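Methyltransferase domain-containing protein (Pyrococcus horikoshii, PDB 1VE3) binds S-adenosylmethionine and is probably a methyltransferase that uses it as methyl donor, though its substrate is unknown. Local coordinates at residues G198-A203 against T222-K227. Sequence-based numbering, arbitrary orientation.
Sequences GVELLA and TVYNPK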
ATOM      1  N   GLY A 198      27.523   9.621   0.574  1.00 29.67           N
ATOM      2  CA  GLY A 198      28.081   9.216  -0.702  1.00 28.27           C
ATOM      3  C   GLY A 198      27.225   9.688  -1.865  1.00 27.60           C
ATOM      4  O   GLY A 198      27.737  10.147  -2.889  1.00 25.09           O
ATOM      5  N   VAL A 199      25.911   9.572  -1.705  1.00 26.80           N
ATOM      6  CA  VAL A 199      24.981   9.989  -2.739  1.00 27.51           C
ATOM      7  C   VAL A 199      25.126  11.483  -3.010  1.00 28.62           C
ATOM      8  O   VAL A 199      25.294  11.907  -4.152  1.00 28.23           O
ATOM      9  CB  VAL A 199      23.517   9.693  -2.327  1.00 26.52           C
ATOM     10  CG1 VAL A 199      22.550  10.259  -3.370  1.00 24.34           C
ATOM     11  CG2 VAL A 199      23.321   8.178  -2.173  1.00 28.14           C
ATOM     12  N   GLU A 200      25.076  12.273  -1.944  1.00 30.01           N
ATOM     13  CA  GLU A 200      25.179  13.723  -2.053  1.00 32.20           C
ATOM     14  C   GLU A 200      26.501  14.201  -2.637  1.00 31.06           C
ATOM     15  O   GLU A 200      26.526  15.183  -3.373  1.00 29.58           O
ATOM     16  CB  GLU A 200      24.959  14.369  -0.690  1.00 34.19           C
ATOM     17  CG  GLU A 200      23.620  15.100  -0.594  1.00 43.59           C
ATOM     18  CD  GLU A 200      22.956  14.952   0.765  1.00 46.76           C
ATOM     19  OE1 GLU A 200      23.614  15.265   1.786  1.00 48.17           O
ATOM     20  OE2 GLU A 200      21.773  14.531   0.786  1.00 49.62           O
ATOM     21  N   LEU A 201      27.625  13.733  -2.258  1.00 28.29           N
ATOM     22  CA  LEU A 201      28.944  13.944  -2.918  1.00 28.67           C
ATOM     23  C   LEU A 201      28.944  13.873  -4.478  1.00 28.65           C
ATOM     24  O   LEU A 201      29.516  14.710  -5.164  1.00 29.01           O
ATOM     25  CB  LEU A 201      29.929  12.920  -2.352  1.00 30.54           C
ATOM     26  CG  LEU A 201      31.368  13.175  -2.812  1.00 32.41           C
ATOM     27  CD1 LEU A 201      31.823  14.609  -2.537  1.00 30.54           C
ATOM     28  CD2 LEU A 201      32.383  12.264  -2.119  1.00 31.15           C
ATOM     29  N   LEU A 202      28.271  12.825  -4.988  1.00 28.49           N
ATOM     30  CA  LEU A 202      28.281  12.658  -6.428  1.00 26.30           C
ATOM     31  C   LEU A 202      27.291  13.682  -6.919  1.00 26.09           C
ATOM     32  O   LEU A 202      27.482  14.236  -8.003  1.00 27.32           O
ATOM     33  CB  LEU A 202      27.897  11.257  -6.793  1.00 26.33           C
ATOM     34  CG  LEU A 202      28.953  10.166  -6.557  1.00 29.51           C
ATOM     35  CD1 LEU A 202      28.433   8.819  -7.059  1.00 28.67           C
ATOM     36  CD2 LEU A 202      30.235  10.527  -7.295  1.00 27.08           C
ATOM     37  N   ALA A 203      26.225  13.922  -6.164  1.00 26.68           N
ATOM     38  CA  ALA A 203      25.216  14.884  -6.584  1.00 29.22           C
ATOM     39  C   ALA A 203      25.822  16.287  -6.696  1.00 29.11           C
ATOM     40  O   ALA A 203      25.499  17.033  -7.622  1.00 27.42           O
ATOM     41  CB  ALA A 203      24.045  14.893  -5.592  1.00 30.01           C
ATOM     42  N   THR A 222      15.072  14.126  -1.921  1.00 32.36           N
ATOM     43  CA  THR A 222      15.882  15.307  -2.207  1.00 30.55           C
ATOM     44  C   THR A 222      15.489  15.998  -3.505  1.00 30.82           C
ATOM     45  O   THR A 222      15.211  15.344  -4.505  1.00 30.21           O
ATOM     46  CB  THR A 222      17.376  14.946  -2.293  1.00 32.20           C
ATOM     47  OG1 THR A 222      17.788  14.321  -1.072  1.00 34.49           O
ATOM     48  CG2 THR A 222      18.203  16.204  -2.510  1.00 34.86           C
ATOM     49  N   VAL A 223      15.465  17.328  -3.483  1.00 30.55           N
ATOM     50  CA  VAL A 223      15.124  18.106  -4.667  1.00 31.32           C
ATOM     51  C   VAL A 223      16.383  18.826  -5.159  1.00 30.79           C
ATOM     52  O   VAL A 223      16.976  19.623  -4.437  1.00 30.38           O
ATOM     53  CB  VAL A 223      14.006  19.129  -4.357  1.00 32.34           C
ATOM     54  CG1 VAL A 223      13.659  19.921  -5.609  1.00 32.32           C
ATOM     55  CG2 VAL A 223      12.761  18.390  -3.856  1.00 35.20           C
ATOM     56  N   TYR A 224      16.780  18.539  -6.393  1.00 31.10           N
ATOM     57  CA  TYR A 224      17.985  19.126  -6.975  1.00 31.74           C
ATOM     58  C   TYR A 224      17.729  19.993  -8.205  1.00 31.89           C
ATOM     59  O   TYR A 224      16.788  19.762  -8.958  1.00 32.76           O
ATOM     60  CB  TYR A 224      18.971  18.013  -7.370  1.00 30.18           C
ATOM     61  CG  TYR A 224      19.693  17.353  -6.214  1.00 29.81           C
ATOM     62  CD1 TYR A 224      20.619  18.061  -5.452  1.00 31.39           C
ATOM     63  CD2 TYR A 224      19.466  16.017  -5.895  1.00 29.57           C
ATOM     64  CE1 TYR A 224      21.302  17.459  -4.405  1.00 30.41           C
ATOM     65  CE2 TYR A 224      20.147  15.399  -4.849  1.00 28.49           C
ATOM     66  CZ  TYR A 224      21.062  16.127  -4.109  1.00 31.40           C
ATOM     67  OH  TYR A 224      21.743  15.529  -3.075  1.00 34.81           O
ATOM     68  N   ASN A 225      18.589  20.988  -8.400  1.00 32.08           N
ATOM     69  CA  ASN A 225      18.505  21.872  -9.557  1.00 32.48           C
ATOM     70  C   ASN A 225      19.820  21.677 -10.309  1.00 34.06           C
ATOM     71  O   ASN A 225      20.889  21.672  -9.703  1.00 32.33           O
ATOM     72  CB  ASN A 225      18.371  23.329  -9.112  1.00 33.63           C
ATOM     73  CG  ASN A 225      17.099  23.584  -8.324  1.00 33.37           C
ATOM     74  OD1 ASN A 225      17.051  24.478  -7.486  1.00 32.11           O
ATOM     75  ND2 ASN A 225      16.059  22.801  -8.601  1.00 34.59           N
ATOM     76  N   PRO A 226      19.753  21.509 -11.638  1.00 35.30           N
ATOM     77  CA  PRO A 226      20.932  21.308 -12.482  1.00 38.84           C
ATOM     78  C   PRO A 226      21.833  22.531 -12.598  1.00 42.01           C
ATOM     79  O   PRO A 226      21.370  23.665 -12.497  1.00 42.42           O
ATOM     80  CB  PRO A 226      20.323  20.919 -13.825  1.00 38.38           C
ATOM     81  CG  PRO A 226      19.067  21.720 -13.849  1.00 36.46           C
ATOM     82  CD  PRO A 226      18.525  21.518 -12.456  1.00 36.64           C
ATOM     83  N   LYS A 227      23.124  22.287 -12.802  1.00 45.34           N
ATOM     84  CA  LYS A 227      24.095  23.361 -12.955  1.00 49.31           C
ATOM     85  C   LYS A 227      24.383  23.568 -14.439  1.00 51.44           C
ATOM     86  O   LYS A 227      23.942  22.723 -15.250  1.00 50.73           O
ATOM     87  CB  LYS A 227      25.400  23.018 -12.239  1.00 50.19           C
ATOM     88  CG  LYS A 227      25.266  22.817 -10.746  1.00 51.39           C
ATOM     89  CD  LYS A 227      26.640  22.731 -10.110  1.00 53.44           C
ATOM     90  CE  LYS A 227      26.545  22.508  -8.616  1.00 53.54           C
ATOM     91  NZ  LYS A 227      27.866  22.704  -7.976  1.00 53.39           N
ATOM     92  OXT LYS A 227      25.060  24.569 -14.765  1.00 55.05           O
TER
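Tyr224 reaches from the C-terminal strand 219-226, which lies inside the sheet, to helix 196-203 and meets Glu200 and Ala203 in a buried helix-on-sheet contact. The axes of segments 198-203 and 222-226 lie 16° apart and approach to 11.6 Å. The tyrosine spans that gap. Its CG lies anti to the carbonyl carbon (chi1 -74°), and the ring extends across to the helix with its hydroxyl foremost. Glu200 and Ala203, three positions apart, present neighbouring side chains to the ring. Glu200 CG sits at the ring edge, near the ring plane, 3.1 Å from Tyr224 OH. The methyl of Ala203 approaches the same end of the ring obliquely, with CB 3.6 Å from Tyr224 CZ. The closest approach of Glu200 is made by CG; its carboxylate stays farther from the hydroxyl. The two side chains cross at about a right angle. The Glu200 chain bends at chi2. Its carboxylate plane is turned 63° from the ring plane. Glu200 OE1 forms a salt bridge with Lys196. No hydrogen bond joins the two segments. On the strand, Thr222 CG2 lies over one face of the tyrosine ring, 3.1 Å above its plane and offset toward the rim, while Thr222 OG1 is hydrogen-bonded to Glu212. An alanine in place of Tyr224 would probably leave Ala203 CB and Glu200 CG without their partner and open a gap between helix and strand. The contact lies away from the S-adenosylmethionine site, at the antiparallel end of the Rossmann-like methyltransferase sheet. Strand 219-226 runs antiparallel between strands 136-143 and 207-215, and Tyr224 touches Phe138 on the first and Lys209 on the second. Phe125 of helix 118-131 packs against Ala203 and Leu202, so helix 196-203 meets both this strand and that neighbouring helix.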